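Local coordinates for protein hydroxylase (Rhodococcus sp., PDB 2OR0) that probably acts as a flavin-dependent hydroxylase of the acyl-CoA dehydrogenase family, using reduced flavin and molecular oxygen to insert one oxygen atom into its substrate, at residues Trp107-Ala110 against Phe111-Pro114; Pro114-Gln117 against Glu118-Gly122. All coordinates share one frame; numbering follows the deposited sequence.

Contact 1 of 2, residues Trp107-Ala110 against Phe111-Pro114; sequences WELA and FADP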
loop_
_atom_site.group_PDB
_atom_site.type_symbol
_atom_site.label_atom_id
_atom_site.label_comp_id
_atom_site.label_asym_id
_atom_site.label_seq_id
_atom_site.Cartn_x
_atom_site.Cartn_y
_atom_site.Cartn_z
ATOM N N TRP A 107 -7.769 -7.686 -4.628
ATOM C CA TRP A 107 -8.748 -7.811 -3.571
ATOM C C TRP A 107 -10.059 -7.109 -3.965
ATOM O O TRP A 107 -11.152 -7.677 -3.819
ATOM C CB TRP A 107 -8.179 -7.311 -2.229
ATOM C CG TRP A 107 -9.164 -7.434 -1.125
ATOM C CD1 TRP A 107 -9.393 -8.539 -0.330
ATOM C CD2 TRP A 107 -10.064 -6.417 -0.674
ATOM N NE1 TRP A 107 -10.395 -8.256 0.567
ATOM C CE2 TRP A 107 -10.830 -6.972 0.373
ATOM C CE3 TRP A 107 -10.307 -5.084 -1.064
ATOM C CZ2 TRP A 107 -11.820 -6.244 1.042
ATOM C CZ3 TRP A 107 -11.280 -4.367 -0.403
ATOM C CH2 TRP A 107 -12.023 -4.938 0.645
ATOM N N GLU A 108 -9.960 -5.875 -4.461
ATOM C CA GLU A 108 -11.156 -5.146 -4.857
ATOM C C GLU A 108 -11.785 -5.746 -6.143
ATOM O O GLU A 108 -12.993 -5.856 -6.235
ATOM C CB GLU A 108 -10.898 -3.654 -5.046
ATOM C CG GLU A 108 -12.184 -2.892 -5.387
ATOM C CD GLU A 108 -12.011 -1.388 -5.439
ATOM O OE1 GLU A 108 -10.935 -0.887 -5.048
ATOM O OE2 GLU A 108 -12.951 -0.697 -5.868
ATOM N N LEU A 109 -10.958 -6.139 -7.107
ATOM C CA LEU A 109 -11.469 -6.695 -8.346
ATOM C C LEU A 109 -12.266 -7.969 -8.064
ATOM O O LEU A 109 -13.124 -8.351 -8.853
ATOM C CB LEU A 109 -10.338 -7.033 -9.292
ATOM C CG LEU A 109 -10.749 -7.077 -10.771
ATOM C CD1 LEU A 109 -11.069 -5.654 -11.315
ATOM C CD2 LEU A 109 -9.676 -7.778 -11.596
ATOM N N ALA A 110 -11.966 -8.626 -6.944
ATOM C CA ALA A 110 -12.637 -9.866 -6.578
ATOM C C ALA A 110 -14.120 -9.644 -6.530
ATOM O O ALA A 110 -14.871 -10.547 -6.860
ATOM C CB ALA A 110 -12.137 -10.411 -5.246
ATOM N N PHE A 111 -14.539 -8.443 -6.137
ATOM C CA PHE A 111 -15.959 -8.107 -6.134
ATOM C C PHE A 111 -16.375 -7.110 -7.226
ATOM O O PHE A 111 -17.441 -6.491 -7.139
ATOM C CB PHE A 111 -16.496 -7.714 -4.733
ATOM C CG PHE A 111 -15.756 -6.571 -4.053
ATOM C CD1 PHE A 111 -16.183 -5.240 -4.213
ATOM C CD2 PHE A 111 -14.678 -6.831 -3.206
ATOM C CE1 PHE A 111 -15.555 -4.203 -3.566
ATOM C CE2 PHE A 111 -14.011 -5.779 -2.548
ATOM C CZ PHE A 111 -14.452 -4.463 -2.731
ATOM N N ALA A 112 -15.527 -6.968 -8.242
ATOM C CA ALA A 112 -15.932 -6.301 -9.491
ATOM C C ALA A 112 -16.668 -7.323 -10.388
ATOM O O ALA A 112 -16.586 -8.545 -10.157
ATOM C CB ALA A 112 -14.719 -5.711 -10.226
ATOM N N ASP A 113 -17.372 -6.816 -11.402
ATOM C CA ASP A 113 -18.079 -7.660 -12.371
ATOM C C ASP A 113 -17.241 -8.821 -12.853
ATOM O O ASP A 113 -16.076 -8.642 -13.244
ATOM C CB ASP A 113 -18.549 -6.842 -13.572
ATOM C CG ASP A 113 -19.626 -7.554 -14.377
ATOM O OD1 ASP A 113 -19.275 -8.477 -15.139
ATOM O OD2 ASP A 113 -20.812 -7.174 -14.238
ATOM N N PRO A 114 -17.832 -10.034 -12.848
ATOM C CA PRO A 114 -17.064 -11.194 -13.308
ATOM C C PRO A 114 -16.451 -11.006 -14.701
ATOM O O PRO A 114 -15.422 -11.605 -15.004
ATOM C CB PRO A 114 -18.093 -12.351 -13.292
ATOM C CG PRO A 114 -19.118 -11.941 -12.300
ATOM C CD PRO A 114 -19.191 -10.399 -12.389
#

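Contact 2 of 2, residues Pro114-Gln117 against Glu118-Gly122; sequences PQVQ and EEIWG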
loop_
_atom_site.group_PDB
_atom_site.type_symbol
_atom_site.label_atom_id
_atom_site.label_comp_id
_atom_site.label_asym_id
_atom_site.label_seq_id
_atom_site.Cartn_x
_atom_site.Cartn_y
_atom_site.Cartn_z
ATOM N N PRO A 114 -17.832 -10.034 -12.848
ATOM C CA PRO A 114 -17.064 -11.194 -13.308
ATOM C C PRO A 114 -16.451 -11.006 -14.701
ATOM O O PRO A 114 -15.422 -11.605 -15.004
ATOM C CB PRO A 114 -18.093 -12.351 -13.292
ATOM C CG PRO A 114 -19.118 -11.941 -12.300
ATOM C CD PRO A 114 -19.191 -10.399 -12.389
ATOM N N GLN A 115 -17.063 -10.178 -15.540
ATOM C CA GLN A 115 -16.517 -9.984 -16.883
ATOM C C GLN A 115 -15.144 -9.278 -16.906
ATOM O O GLN A 115 -14.276 -9.622 -17.720
ATOM C CB GLN A 115 -17.512 -9.268 -17.795
ATOM C CG GLN A 115 -17.113 -9.299 -19.272
ATOM C CD GLN A 115 -18.134 -8.614 -20.173
ATOM O OE1 GLN A 115 -19.202 -8.193 -19.721
ATOM N NE2 GLN A 115 -17.799 -8.491 -21.453
ATOM N N VAL A 116 -14.953 -8.291 -16.028
ATOM C CA VAL A 116 -13.682 -7.570 -16.021
ATOM C C VAL A 116 -12.569 -8.428 -15.396
ATOM O O VAL A 116 -11.408 -8.360 -15.820
ATOM C CB VAL A 116 -13.822 -6.134 -15.433
ATOM C CG1 VAL A 116 -14.209 -6.157 -13.964
ATOM C CG2 VAL A 116 -12.541 -5.282 -15.691
ATOM N N GLN A 117 -12.936 -9.270 -14.423
ATOM C CA GLN A 117 -11.963 -10.168 -13.794
ATOM C C GLN A 117 -11.412 -11.117 -14.856
ATOM O O GLN A 117 -10.220 -11.427 -14.870
ATOM C CB GLN A 117 -12.594 -10.977 -12.644
ATOM C CG GLN A 117 -13.342 -10.171 -11.585
ATOM C CD GLN A 117 -13.706 -11.012 -10.368
ATOM O OE1 GLN A 117 -12.943 -11.892 -9.960
ATOM N NE2 GLN A 117 -14.860 -10.740 -9.779
ATOM N N GLU A 118 -12.300 -11.565 -15.747
ATOM C CA GLU A 118 -11.944 -12.459 -16.848
ATOM C C GLU A 118 -11.082 -11.713 -17.871
ATOM O O GLU A 118 -10.078 -12.240 -18.355
ATOM C CB GLU A 118 -13.237 -13.033 -17.473
ATOM C CG GLU A 118 -13.068 -14.065 -18.604
ATOM C CD GLU A 118 -12.110 -15.226 -18.268
ATOM O OE1 GLU A 118 -12.098 -15.706 -17.110
ATOM O OE2 GLU A 118 -11.375 -15.672 -19.187
ATOM N N GLU A 119 -11.443 -10.471 -18.182
ATOM C CA GLU A 119 -10.617 -9.652 -19.086
ATOM C C GLU A 119 -9.180 -9.466 -18.573
ATOM O O GLU A 119 -8.205 -9.579 -19.335
ATOM C CB GLU A 119 -11.271 -8.289 -19.319
ATOM C CG GLU A 119 -12.473 -8.342 -20.246
ATOM C CD GLU A 119 -13.214 -7.021 -20.323
ATOM O OE1 GLU A 119 -13.038 -6.162 -19.432
ATOM O OE2 GLU A 119 -13.984 -6.843 -21.285
ATOM N N ILE A 120 -9.051 -9.205 -17.271
ATOM C CA ILE A 120 -7.745 -8.925 -16.660
ATOM C C ILE A 120 -6.916 -10.181 -16.412
ATOM O O ILE A 120 -5.723 -10.234 -16.757
ATOM C CB ILE A 120 -7.926 -8.060 -15.364
ATOM C CG1 ILE A 120 -8.543 -6.699 -15.763
ATOM C CG2 ILE A 120 -6.593 -7.930 -14.580
ATOM C CD1 ILE A 120 -8.884 -5.772 -14.630
ATOM N N TRP A 121 -7.543 -11.201 -15.833
ATOM C CA TRP A 121 -6.814 -12.412 -15.426
ATOM C C TRP A 121 -7.046 -13.642 -16.312
ATOM O O TRP A 121 -6.306 -14.625 -16.208
ATOM C CB TRP A 121 -7.169 -12.777 -13.982
ATOM C CG TRP A 121 -6.699 -11.808 -12.943
ATOM C CD1 TRP A 121 -5.477 -11.165 -12.891
ATOM C CD2 TRP A 121 -7.428 -11.376 -11.794
ATOM N NE1 TRP A 121 -5.416 -10.366 -11.774
ATOM C CE2 TRP A 121 -6.598 -10.479 -11.083
ATOM C CE3 TRP A 121 -8.701 -11.664 -11.290
ATOM C CZ2 TRP A 121 -7.004 -9.873 -9.901
ATOM C CZ3 TRP A 121 -9.107 -11.062 -10.122
ATOM C CH2 TRP A 121 -8.254 -10.171 -9.432
ATOM N N GLY A 122 -8.077 -13.581 -17.158
ATOM C CA GLY A 122 -8.461 -14.697 -18.049
ATOM C C GLY A 122 -7.319 -15.403 -18.757
ATOM O O GLY A 122 -7.187 -16.618 -18.658
HETATM O O HOH W 1 -14.944 -9.571 -22.221
#

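Contact 1 of 2, residues Trp107-Ala110 against Phe111-Pro114
F111 folds its phenyl ring back over the end of helix 105-109, placing E108 O over the centre of one ring face, 3.5 Å above its plane. The first torsion puts it there: CG stands between the backbone N and the carbonyl carbon (chi1 56°), swinging the ring back. E108 O also accepts a hydrogen bond from F111 N at 3.0 Å, the donor lying above the carbonyl plane. On that same face, out past the ring's rim, the extended E108 side chain brings CG to 3.8 Å from F111 CZ, and its OE2 is hydrogen-bonded to H184 ND1. W107 meets the ring's edge in a T-shaped pair: the planes stand at 87°, and the closest ring atoms are F111 CE2, over the W107 face toward its rim, and W107 CZ3, 3.7 Å apart. The backbone meanwhile makes a type I beta turn from L109 to A112, closed by A112 N to L109 O at 2.8 Å. This buried link between helices 105-109 and 114-121 packs against helices 234-239 and 250-277, in a chain assigned to the acyl-CoA dehydrogenase family. D113 follows as N-cap of the second helix, its OD1 accepting from Q115 N. The methyl of A112 lies against L109 CD1 at 3.8 Å. A235, Q236 and A239 cover F111, while W107 NE1 is bonded to L245 O.

Contact 2 of 2, residues Pro114-Gln117 against Glu118-Gly122
One water oxygen is held between two side chains a helical turn apart: Q115 NE2 donates to it at 3.1 Å, and the water in turn donates to E119 OE2 at 3.0 Å. Amide and carboxylate do not meet directly, since Q115 NE2 and E119 OE2 are 4.2 Å apart and the amide and carboxylate planes are turned 56° to each other. E119 brings its carboxylate back along helix 114-121 because CG lies anti to the carbonyl carbon (chi1 -75°) and the chain then runs extended past Q115 O and V116. Its other oxygen, OE1, forms a salt bridge with R223 NE. With an alanine in place of E119, the salt bridge to R223 NE would be lost and the water is likely to keep only its bond from Q115 NE2 among the groups described here. Beneath these groups run regular i to i+4 bonds of an alpha helix, among them I120 N to V116 O at 2.9 Å and W121 N to Q117 O at 2.9 Å. On the buried side V116 and I120 lie side by side, V116 CG2 touching I120 CD1 at 3.8 Å, and both rest on I186 of the beta domain. Q117 crosses W121 obliquely, with its amide almost perpendicular to the indole and Q117 OE1 3.9 Å from W121 CZ3, while its NE2 donates back to A112 O, before the helix begins. E118 OE1 is hydrogen-bonded to Y71 OH. The helix is thus amphipathic: branched aliphatic groups face the sheet, and at its flank the carboxylate of E119 is divided between a charge and a water, which is likely to favour its ionised form.

The residues that touch in contact 1 are all buried, whereas contact 2 is buried along one side of its helix and exposed along the other. They are consecutive along the chain and share P114: residues 107-114 close helix 105-109 and lead to the N-cap of helix 114-121, and residues 114-122 form that next helix. Between them, L109 packs on V116, Q117, I120 and W121, its CD2 lying 3.5 Å from W121 CH2, so the two helices are joined by apolar contact as well as by the chain. The chemistry differs accordingly. Aromatic rings and a turn dominate the inner contact; the outer one combines regular helical bonds with a water bridge and a carboxylate in a salt bridge.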